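Local coordinates for uncharacterized conserved protein (Thermotoga maritima, PDB 2ZBV) that binds adenosine and probably acts on S-adenosyl-L-methionine as a hydrolase or halogenase, at residues A[18-29]-A[133-141]; A[76-86]-A[100-111]. All blocks are in the same frame, centred on the assembly; numbering follows the deposited sequence.

Contact 1: residues A[18-29]-A[133-141]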
loop_
_atom_site.group_PDB
_atom_site.type_symbol
_atom_site.label_atom_id
_atom_site.label_comp_id
_atom_site.label_asym_id
_atom_site.label_seq_id
_atom_site.Cartn_x
_atom_site.Cartn_y
_atom_site.Cartn_z
ATOM N N ALA A 18 8.110 -9.973 7.019
ATOM C CA ALA A 18 8.137 -11.171 6.191
ATOM C C ALA A 18 9.045 -10.916 4.992
ATOM O O ALA A 18 9.775 -11.808 4.553
ATOM C CB ALA A 18 6.742 -11.524 5.709
ATOM N N LYS A 19 9.004 -9.698 4.465
ATOM C CA LYS A 19 9.846 -9.351 3.320
ATOM C C LYS A 19 11.309 -9.327 3.747
ATOM O O LYS A 19 12.198 -9.731 2.989
ATOM C CB LYS A 19 9.443 -7.989 2.751
ATOM C CG LYS A 19 8.137 -8.014 1.965
ATOM C CD LYS A 19 7.903 -6.683 1.272
ATOM C CE LYS A 19 6.627 -6.703 0.440
ATOM N NZ LYS A 19 6.384 -5.367 -0.178
ATOM N N ALA A 20 11.550 -8.853 4.968
ATOM C CA ALA A 20 12.904 -8.794 5.508
ATOM C C ALA A 20 13.456 -10.210 5.615
ATOM O O ALA A 20 14.608 -10.460 5.268
ATOM C CB ALA A 20 12.900 -8.123 6.874
ATOM N N VAL A 21 12.626 -11.140 6.079
ATOM C CA VAL A 21 13.044 -12.529 6.217
ATOM C C VAL A 21 13.396 -13.120 4.852
ATOM O O VAL A 21 14.391 -13.828 4.710
ATOM C CB VAL A 21 11.934 -13.378 6.867
ATOM C CG1 VAL A 21 12.240 -14.860 6.694
ATOM C CG2 VAL A 21 11.819 -13.029 8.356
ATOM N N ILE A 22 12.570 -12.826 3.852
ATOM C CA ILE A 22 12.804 -13.320 2.506
ATOM C C ILE A 22 14.112 -12.768 1.938
ATOM O O ILE A 22 14.932 -13.520 1.407
ATOM C CB ILE A 22 11.646 -12.923 1.563
ATOM C CG1 ILE A 22 10.366 -13.646 1.990
ATOM C CG2 ILE A 22 12.014 -13.258 0.103
ATOM C CD1 ILE A 22 9.145 -13.262 1.169
ATOM N N LYS A 23 14.301 -11.457 2.068
ATOM C CA LYS A 23 15.492 -10.780 1.559
ATOM C C LYS A 23 16.775 -11.142 2.303
ATOM O O LYS A 23 17.877 -10.950 1.780
ATOM C CB LYS A 23 15.290 -9.265 1.610
ATOM C CG LYS A 23 14.298 -8.734 0.588
ATOM C CD LYS A 23 14.860 -8.849 -0.822
ATOM C CE LYS A 23 13.995 -8.107 -1.827
ATOM N NZ LYS A 23 14.650 -8.061 -3.164
ATOM N N ARG A 24 16.632 -11.642 3.526
ATOM C CA ARG A 24 17.791 -12.044 4.316
ATOM C C ARG A 24 18.265 -13.362 3.728
ATOM O O ARG A 24 19.465 -13.611 3.618
ATOM C CB ARG A 24 17.413 -12.225 5.795
ATOM C CG ARG A 24 17.029 -10.926 6.493
ATOM C CD ARG A 24 16.534 -11.138 7.927
ATOM N NE ARG A 24 17.617 -11.542 8.823
ATOM C CZ ARG A 24 17.521 -11.591 10.150
ATOM N NH1 ARG A 24 16.385 -11.259 10.755
ATOM N NH2 ARG A 24 18.566 -11.970 10.874
ATOM N N ILE A 25 17.304 -14.196 3.341
ATOM C CA ILE A 25 17.604 -15.490 2.747
ATOM C C ILE A 25 18.130 -15.302 1.328
ATOM O O ILE A 25 19.151 -15.874 0.959
ATOM C CB ILE A 25 16.355 -16.377 2.710
ATOM C CG1 ILE A 25 16.009 -16.827 4.128
ATOM C CG2 ILE A 25 16.588 -17.585 1.813
ATOM C CD1 ILE A 25 14.755 -17.646 4.201
ATOM N N ASN A 26 17.433 -14.490 0.542
ATOM C CA ASN A 26 17.832 -14.220 -0.833
ATOM C C ASN A 26 17.754 -12.725 -1.122
ATOM O O ASN A 26 16.684 -12.193 -1.413
ATOM C CB ASN A 26 16.926 -14.971 -1.808
ATOM C CG ASN A 26 17.299 -14.718 -3.263
ATOM O OD1 ASN A 26 16.553 -15.074 -4.177
ATOM N ND2 ASN A 26 18.461 -14.103 -3.482
ATOM N N PRO A 27 18.895 -12.027 -1.049
ATOM C CA PRO A 27 18.914 -10.584 -1.310
ATOM C C PRO A 27 18.457 -10.242 -2.720
ATOM O O PRO A 27 18.085 -9.102 -3.000
ATOM C CB PRO A 27 20.377 -10.209 -1.074
ATOM C CG PRO A 27 20.829 -11.222 -0.060
ATOM C CD PRO A 27 20.214 -12.497 -0.588
ATOM N N SER A 28 18.480 -11.233 -3.605
ATOM C CA SER A 28 18.081 -11.016 -4.990
ATOM C C SER A 28 16.639 -11.401 -5.288
ATOM O O SER A 28 16.207 -11.337 -6.438
ATOM C CB SER A 28 19.015 -11.789 -5.923
ATOM O OG SER A 28 20.351 -11.340 -5.767
ATOM N N ALA A 29 15.894 -11.789 -4.260
ATOM C CA ALA A 29 14.502 -12.192 -4.445
ATOM C C ALA A 29 13.641 -11.031 -4.932
ATOM O O ALA A 29 13.761 -9.909 -4.438
ATOM C CB ALA A 29 13.934 -12.739 -3.137
ATOM N N ALA A 133 7.134 -17.787 4.558
ATOM C CA ALA A 133 8.004 -16.873 3.829
ATOM C C ALA A 133 9.373 -17.482 3.532
ATOM O O ALA A 133 9.812 -17.491 2.388
ATOM C CB ALA A 133 8.159 -15.551 4.597
ATOM N N PRO A 134 10.066 -18.003 4.557
ATOM C CA PRO A 134 11.380 -18.584 4.263
ATOM C C PRO A 134 11.319 -19.758 3.286
ATOM O O PRO A 134 12.206 -19.921 2.443
ATOM C CB PRO A 134 11.913 -18.966 5.650
ATOM C CG PRO A 134 10.663 -19.147 6.483
ATOM C CD PRO A 134 9.795 -18.010 6.005
ATOM N N VAL A 135 10.273 -20.571 3.387
ATOM C CA VAL A 135 10.121 -21.696 2.476
ATOM C C VAL A 135 9.966 -21.187 1.041
ATOM O O VAL A 135 10.610 -21.700 0.115
ATOM C CB VAL A 135 8.913 -22.569 2.871
ATOM C CG1 VAL A 135 8.526 -23.496 1.726
ATOM C CG2 VAL A 135 9.275 -23.403 4.101
ATOM N N ALA A 136 9.127 -20.168 0.856
ATOM C CA ALA A 136 8.932 -19.594 -0.473
ATOM C C ALA A 136 10.263 -19.030 -0.960
ATOM O O ALA A 136 10.612 -19.167 -2.131
ATOM C CB ALA A 136 7.879 -18.483 -0.427
ATOM N N ALA A 137 11.001 -18.393 -0.054
ATOM C CA ALA A 137 12.293 -17.812 -0.394
ATOM C C ALA A 137 13.270 -18.871 -0.905
ATOM O O ALA A 137 13.961 -18.645 -1.898
ATOM C CB ALA A 137 12.887 -17.099 0.810
ATOM N N HIS A 138 13.330 -20.017 -0.226
ATOM C CA HIS A 138 14.231 -21.104 -0.632
ATOM C C HIS A 138 13.805 -21.705 -1.974
ATOM O O HIS A 138 14.638 -21.961 -2.847
ATOM C CB HIS A 138 14.269 -22.212 0.440
ATOM C CG HIS A 138 15.002 -21.826 1.690
ATOM N ND1 HIS A 138 16.339 -21.486 1.694
ATOM C CD2 HIS A 138 14.582 -21.716 2.974
ATOM C CE1 HIS A 138 16.708 -21.178 2.926
ATOM N NE2 HIS A 138 15.661 -21.309 3.722
ATOM N N LEU A 139 12.508 -21.932 -2.138
ATOM C CA LEU A 139 11.992 -22.486 -3.380
ATOM C C LEU A 139 12.332 -21.559 -4.549
ATOM O O LEU A 139 12.776 -22.013 -5.601
ATOM C CB LEU A 139 10.475 -22.675 -3.292
ATOM C CG LEU A 139 9.967 -23.810 -2.401
ATOM C CD1 LEU A 139 8.455 -23.696 -2.225
ATOM C CD2 LEU A 139 10.332 -25.157 -3.030
ATOM N N ASP A 140 12.130 -20.261 -4.350
ATOM C CA ASP A 140 12.410 -19.265 -5.381
ATOM C C ASP A 140 13.906 -19.221 -5.666
ATOM O O ASP A 140 14.347 -18.710 -6.698
ATOM C CB ASP A 140 11.937 -17.886 -4.916
ATOM C CG ASP A 140 12.218 -16.799 -5.936
ATOM O OD1 ASP A 140 11.692 -16.897 -7.065
ATOM O OD2 ASP A 140 12.961 -15.845 -5.611
HETATM N N MSE A 141 14.683 -19.763 -4.739
HETATM C CA MSE A 141 16.131 -19.789 -4.877
HETATM C C MSE A 141 16.639 -21.058 -5.550
HETATM O O MSE A 141 17.840 -21.248 -5.679
HETATM C CB MSE A 141 16.782 -19.665 -3.509
HETATM C CG MSE A 141 17.582 -18.407 -3.326
HETATM SE SE MSE A 141 18.514 -18.538 -1.659
HETATM C CE MSE A 141 19.919 -19.764 -2.217
#
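Two helices of the alpha/beta N-terminal domain, 14-25 and 127-140, lie side by side against its mixed sheet and meet where Ile22 faces Ala137. Over the short segments 18-25 and 133-140 their axes run in roughly the same direction, 34° apart, and approach to 8.7 Å. Side chains meet here mainly through alkyl groups. Ile22 divides its two branches between alanines one helical turn apart: CG1 rests on Ala133 CB at 3.9 Å, and CG2, held anti to the backbone N, reaches Ala137 CB at 4.0 Å. On the sheet side, Ile22 and Ala133 both touch Leu64 of strand 62-66.

Ile25 carries the largest share of the buried surface. Its CD1 presses on Pro134 CB at 3.5 Å, tighter than ordinary van der Waals contact, at the point where the second helix kinks. Its CG2 sits over one face of the His138 imidazole, 4.1 Å from the ring centroid and 27° off the normal, a CH-pi contact. The outer flank of the first helix turns to the second subunit, where Lys23 pairs with Glu30 of that chain and Arg24 donates to its Asp56 carbonyl. Selenomethionine Met141 lies beside the C-terminal end of the first helix, its SE 3.8 Å from Ile25 O and 3.9 Å from Asn26 CB.

Contact 2: residues A[76-86]-A[100-111]; sequences KAIVMKTKNDQ and AEEYGVAEIREI
Strands 77-82 and 105-110 pair antiparallel, with Val79 opposite Arg109 as a hydrogen-bonded pair (Val79 N to Arg109 O and Arg109 N to Val79 O both 2.9 Å), until a classic beta bulge shifts the register by one residue. At the bulge, Ala106 and Glu107 both face Lys81, and Lys81 O accepts from both, at 2.8 Å from Ala106 N and 3.2 Å from Glu107 N.

On one face of the sheet the selenomethionine Met80 bends at chi3 (-86°), which brings CE to 3.6 Å from Ala100 CB and against Val105 CG2, joining the strand to Ala100 of helix 97-103 and to Val105 just beyond it. On the other face Val79 CG2 crosses Ile111 CG1 at 3.8 Å, and Glu107 OE2 lies in the guanidinium plane of Arg109, at its edge, 2.6 Å from NE, while NE stands above the carboxylate plane; the two form a salt bridge.

Past the bulge, the Asn84 amide stacks on the Tyr103 ring, planes 24° apart, with ND2 3.4 Å above the ring centre. Asn84 ND2 also donates to Gln86 OE1, which helps fix the rotation of the amide. Tyr103 OH bonds Ser54 OG. Replacing Tyr103 by an alanine is likely to leave the Asn84 amide without its stacking surface and Ser54 OG without this hydroxyl partner.

Strand 105-110 is one of the two outermost strands of the sheet within this chain; strand 77-82 is bonded on its other side to strand 87-91, and helix 127-140 covers the face carrying Val79 and Ile111, through Leu139, Ile131 and Val135.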
loop_
_atom_site.group_PDB
_atom_site.type_symbol
_atom_site.label_atom_id
_atom_site.label_comp_id
_atom_site.label_asym_id
_atom_site.label_seq_id
_atom_site.Cartn_x
_atom_site.Cartn_y
_atom_site.Cartn_z
ATOM N N LYS A 76 -2.448 -28.462 8.289
ATOM C CA LYS A 76 -1.171 -28.663 7.614
ATOM C C LYS A 76 -0.665 -27.435 6.868
ATOM O O LYS A 76 -1.448 -26.623 6.375
ATOM C CB LYS A 76 -1.283 -29.831 6.622
ATOM C CG LYS A 76 -1.577 -31.200 7.266
ATOM C CD LYS A 76 -1.770 -32.269 6.187
ATOM C CE LYS A 76 -2.216 -33.614 6.766
ATOM N NZ LYS A 76 -1.148 -34.288 7.559
ATOM N N ALA A 77 0.654 -27.318 6.802
ATOM C CA ALA A 77 1.326 -26.248 6.080
ATOM C C ALA A 77 1.775 -26.996 4.827
ATOM O O ALA A 77 2.412 -28.046 4.933
ATOM C CB ALA A 77 2.526 -25.756 6.869
ATOM N N ILE A 78 1.448 -26.475 3.652
ATOM C CA ILE A 78 1.781 -27.179 2.417
ATOM C C ILE A 78 2.384 -26.340 1.299
ATOM O O ILE A 78 2.421 -25.110 1.362
ATOM C CB ILE A 78 0.516 -27.856 1.820
ATOM C CG1 ILE A 78 -0.517 -26.782 1.459
ATOM C CG2 ILE A 78 -0.103 -28.824 2.817
ATOM C CD1 ILE A 78 -1.716 -27.313 0.691
ATOM N N VAL A 79 2.866 -27.042 0.273
ATOM C CA VAL A 79 3.428 -26.426 -0.928
ATOM C C VAL A 79 2.835 -27.239 -2.076
ATOM O O VAL A 79 3.015 -28.458 -2.143
ATOM C CB VAL A 79 4.974 -26.517 -1.006
ATOM C CG1 VAL A 79 5.441 -25.967 -2.342
ATOM C CG2 VAL A 79 5.621 -25.724 0.122
HETATM N N MSE A 80 2.116 -26.563 -2.967
HETATM C CA MSE A 80 1.473 -27.226 -4.097
HETATM C C MSE A 80 2.113 -26.824 -5.418
HETATM O O MSE A 80 2.565 -25.684 -5.590
HETATM C CB MSE A 80 -0.026 -26.880 -4.123
HETATM C CG MSE A 80 -0.819 -27.491 -5.287
HETATM SE SE MSE A 80 -2.582 -26.722 -5.514
HETATM C CE MSE A 80 -3.549 -27.826 -4.291
ATOM N N LYS A 81 2.178 -27.781 -6.337
ATOM C CA LYS A 81 2.719 -27.530 -7.665
ATOM C C LYS A 81 1.571 -27.815 -8.618
ATOM O O LYS A 81 0.993 -28.906 -8.605
ATOM C CB LYS A 81 3.891 -28.458 -7.978
ATOM C CG LYS A 81 4.532 -28.191 -9.336
ATOM C CD LYS A 81 5.553 -29.266 -9.690
ATOM C CE LYS A 81 6.069 -29.098 -11.114
ATOM N NZ LYS A 81 6.883 -30.284 -11.549
ATOM N N THR A 82 1.216 -26.821 -9.420
ATOM C CA THR A 82 0.128 -26.976 -10.367
ATOM C C THR A 82 0.685 -27.395 -11.718
ATOM O O THR A 82 1.855 -27.152 -12.023
ATOM C CB THR A 82 -0.690 -25.668 -10.485
ATOM O OG1 THR A 82 0.196 -24.552 -10.594
ATOM C CG2 THR A 82 -1.562 -25.493 -9.262
ATOM N N LYS A 83 -0.156 -28.021 -12.531
ATOM C CA LYS A 83 0.292 -28.507 -13.830
ATOM C C LYS A 83 0.734 -27.447 -14.829
ATOM O O LYS A 83 1.175 -27.781 -15.925
ATOM C CB LYS A 83 -0.780 -29.409 -14.431
ATOM C CG LYS A 83 -0.972 -30.676 -13.613
ATOM C CD LYS A 83 -2.071 -31.563 -14.157
ATOM C CE LYS A 83 -2.136 -32.862 -13.372
ATOM N NZ LYS A 83 -3.255 -33.729 -13.815
ATOM N N ASN A 84 0.629 -26.176 -14.450
ATOM C CA ASN A 84 1.060 -25.092 -15.329
ATOM C C ASN A 84 2.420 -24.603 -14.842
ATOM O O ASN A 84 2.887 -23.527 -15.214
ATOM C CB ASN A 84 0.032 -23.947 -15.334
ATOM C CG ASN A 84 -0.100 -23.274 -13.985
ATOM O OD1 ASN A 84 -0.075 -23.937 -12.953
ATOM N ND2 ASN A 84 -0.256 -21.950 -13.988
ATOM N N ASP A 85 3.043 -25.414 -13.990
ATOM C CA ASP A 85 4.365 -25.128 -13.450
ATOM C C ASP A 85 4.502 -23.949 -12.499
ATOM O O ASP A 85 5.501 -23.235 -12.540
ATOM C CB ASP A 85 5.367 -24.962 -14.593
ATOM C CG ASP A 85 5.698 -26.275 -15.267
ATOM O OD1 ASP A 85 6.301 -26.244 -16.365
ATOM O OD2 ASP A 85 5.361 -27.338 -14.695
ATOM N N GLN A 86 3.506 -23.738 -11.646
ATOM C CA GLN A 86 3.594 -22.662 -10.663
ATOM C C GLN A 86 3.600 -23.279 -9.266
ATOM O O GLN A 86 3.065 -24.371 -9.058
ATOM C CB GLN A 86 2.427 -21.681 -10.810
ATOM C CG GLN A 86 2.493 -20.855 -12.082
ATOM C CD GLN A 86 1.440 -19.767 -12.122
ATOM O OE1 GLN A 86 0.294 -19.992 -11.745
ATOM N NE2 GLN A 86 1.824 -18.583 -12.597
ATOM N N ALA A 100 -5.959 -24.969 -7.860
ATOM C CA ALA A 100 -5.929 -26.430 -7.933
ATOM C C ALA A 100 -6.949 -26.931 -8.954
ATOM O O ALA A 100 -6.657 -27.807 -9.762
ATOM C CB ALA A 100 -6.246 -27.034 -6.570
ATOM N N GLU A 101 -8.149 -26.368 -8.897
ATOM C CA GLU A 101 -9.233 -26.758 -9.790
ATOM C C GLU A 101 -9.026 -26.300 -11.231
ATOM O O GLU A 101 -9.318 -27.041 -12.170
ATOM C CB GLU A 101 -10.560 -26.206 -9.256
ATOM C CG GLU A 101 -11.757 -26.395 -10.183
ATOM C CD GLU A 101 -12.148 -27.854 -10.371
ATOM O OE1 GLU A 101 -13.100 -28.120 -11.139
ATOM O OE2 GLU A 101 -11.511 -28.735 -9.751
ATOM N N GLU A 102 -8.511 -25.087 -11.407
ATOM C CA GLU A 102 -8.297 -24.532 -12.739
ATOM C C GLU A 102 -7.045 -25.016 -13.458
ATOM O O GLU A 102 -7.058 -25.209 -14.674
ATOM C CB GLU A 102 -8.259 -23.006 -12.667
ATOM C CG GLU A 102 -9.540 -22.361 -12.163
ATOM C CD GLU A 102 -10.731 -22.634 -13.062
ATOM O OE1 GLU A 102 -10.573 -22.566 -14.300
ATOM O OE2 GLU A 102 -11.829 -22.905 -12.530
ATOM N N TYR A 103 -5.958 -25.204 -12.717
ATOM C CA TYR A 103 -4.707 -25.629 -13.333
ATOM C C TYR A 103 -4.408 -27.119 -13.203
ATOM O O TYR A 103 -3.590 -27.653 -13.946
ATOM C CB TYR A 103 -3.521 -24.862 -12.735
ATOM C CG TYR A 103 -3.558 -23.351 -12.866
ATOM C CD1 TYR A 103 -3.928 -22.735 -14.066
ATOM C CD2 TYR A 103 -3.138 -22.538 -11.813
ATOM C CE1 TYR A 103 -3.869 -21.346 -14.210
ATOM C CE2 TYR A 103 -3.075 -21.147 -11.946
ATOM C CZ TYR A 103 -3.436 -20.561 -13.147
ATOM O OH TYR A 103 -3.307 -19.198 -13.299
ATOM N N GLY A 104 -5.050 -27.786 -12.251
ATOM C CA GLY A 104 -4.773 -29.194 -12.040
ATOM C C GLY A 104 -3.600 -29.316 -11.077
ATOM O O GLY A 104 -2.663 -28.520 -11.126
ATOM N N VAL A 105 -3.645 -30.316 -10.206
ATOM C CA VAL A 105 -2.596 -30.520 -9.214
ATOM C C VAL A 105 -1.546 -31.522 -9.677
ATOM O O VAL A 105 -1.862 -32.670 -9.986
ATOM C CB VAL A 105 -3.194 -31.020 -7.883
ATOM C CG1 VAL A 105 -2.096 -31.166 -6.841
ATOM C CG2 VAL A 105 -4.272 -30.052 -7.406
ATOM N N ALA A 106 -0.291 -31.085 -9.710
ATOM C CA ALA A 106 0.797 -31.953 -10.129
ATOM C C ALA A 106 1.420 -32.665 -8.929
ATOM O O ALA A 106 1.751 -33.849 -8.998
ATOM C CB ALA A 106 1.858 -31.137 -10.863
ATOM N N GLU A 107 1.558 -31.947 -7.821
ATOM C CA GLU A 107 2.172 -32.516 -6.628
ATOM C C GLU A 107 1.935 -31.637 -5.407
ATOM O O GLU A 107 1.918 -30.411 -5.522
ATOM C CB GLU A 107 3.673 -32.651 -6.864
ATOM C CG GLU A 107 4.474 -33.234 -5.725
ATOM C CD GLU A 107 5.956 -33.289 -6.058
ATOM O OE1 GLU A 107 6.297 -33.753 -7.168
ATOM O OE2 GLU A 107 6.783 -32.872 -5.221
ATOM N N ILE A 108 1.764 -32.272 -4.248
ATOM C CA ILE A 108 1.558 -31.561 -2.989
ATOM C C ILE A 108 2.530 -32.100 -1.933
ATOM O O ILE A 108 2.653 -33.313 -1.751
ATOM C CB ILE A 108 0.137 -31.755 -2.436
ATOM C CG1 ILE A 108 -0.905 -31.474 -3.516
ATOM C CG2 ILE A 108 -0.083 -30.813 -1.260
ATOM C CD1 ILE A 108 -2.321 -31.820 -3.076
ATOM N N ARG A 109 3.208 -31.190 -1.244
ATOM C CA ARG A 109 4.172 -31.543 -0.203
ATOM C C ARG A 109 3.777 -30.898 1.120
ATOM O O ARG A 109 3.237 -29.789 1.143
ATOM C CB ARG A 109 5.561 -31.013 -0.563
ATOM C CG ARG A 109 6.156 -31.568 -1.830
ATOM C CD ARG A 109 6.841 -32.871 -1.543
ATOM N NE ARG A 109 7.220 -33.558 -2.766
ATOM C CZ ARG A 109 7.858 -34.721 -2.792
ATOM N NH1 ARG A 109 8.192 -35.314 -1.655
ATOM N NH2 ARG A 109 8.139 -35.298 -3.950
ATOM N N GLU A 110 4.035 -31.591 2.223
ATOM C CA GLU A 110 3.764 -30.998 3.515
ATOM C C GLU A 110 5.100 -30.392 3.920
ATOM O O GLU A 110 6.158 -30.969 3.658
ATOM C CB GLU A 110 3.320 -32.044 4.537
ATOM C CG GLU A 110 3.271 -31.489 5.962
ATOM C CD GLU A 110 2.470 -32.358 6.910
ATOM O OE1 GLU A 110 2.308 -33.564 6.621
ATOM O OE2 GLU A 110 2.010 -31.832 7.951
ATOM N N ILE A 111 5.061 -29.210 4.517
ATOM C CA ILE A 111 6.277 -28.552 4.946
ATOM C C ILE A 111 6.727 -29.221 6.247
ATOM O O ILE A 111 6.138 -29.002 7.304
ATOM C CB ILE A 111 6.029 -27.038 5.167
ATOM C CG1 ILE A 111 5.586 -26.395 3.841
ATOM C CG2 ILE A 111 7.287 -26.365 5.701
ATOM C CD1 ILE A 111 5.247 -24.915 3.932
HETATM O O HOH W 1 2.405 -28.980 8.286
HETATM O O HOH W 2 -1.047 -19.564 -15.697
#

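In the fold
Helix 127-140 joins the two contacts: in contact 1 it packs beside helix 14-25, and with other side chains it covers the strands of contact 2. The evidence is direct contact, Leu139 CD1 lying 3.8 Å from Val79 CG1 and Val135 CG2 3.9 Å from Ile111 CG2, although the contact centres are 20 Å apart. In sequence, contact 2 falls wholly between the two halves of contact 1, and strand 105-110 leads on to that helix. Both lie near bound adenosine rather than against it: the Ala18 side chain is about 9 Å from it and about 4 Å from that of Trp8, while the Ala77 side chain is about 11 Å from adenosine and about 7 Å from that of Asp68.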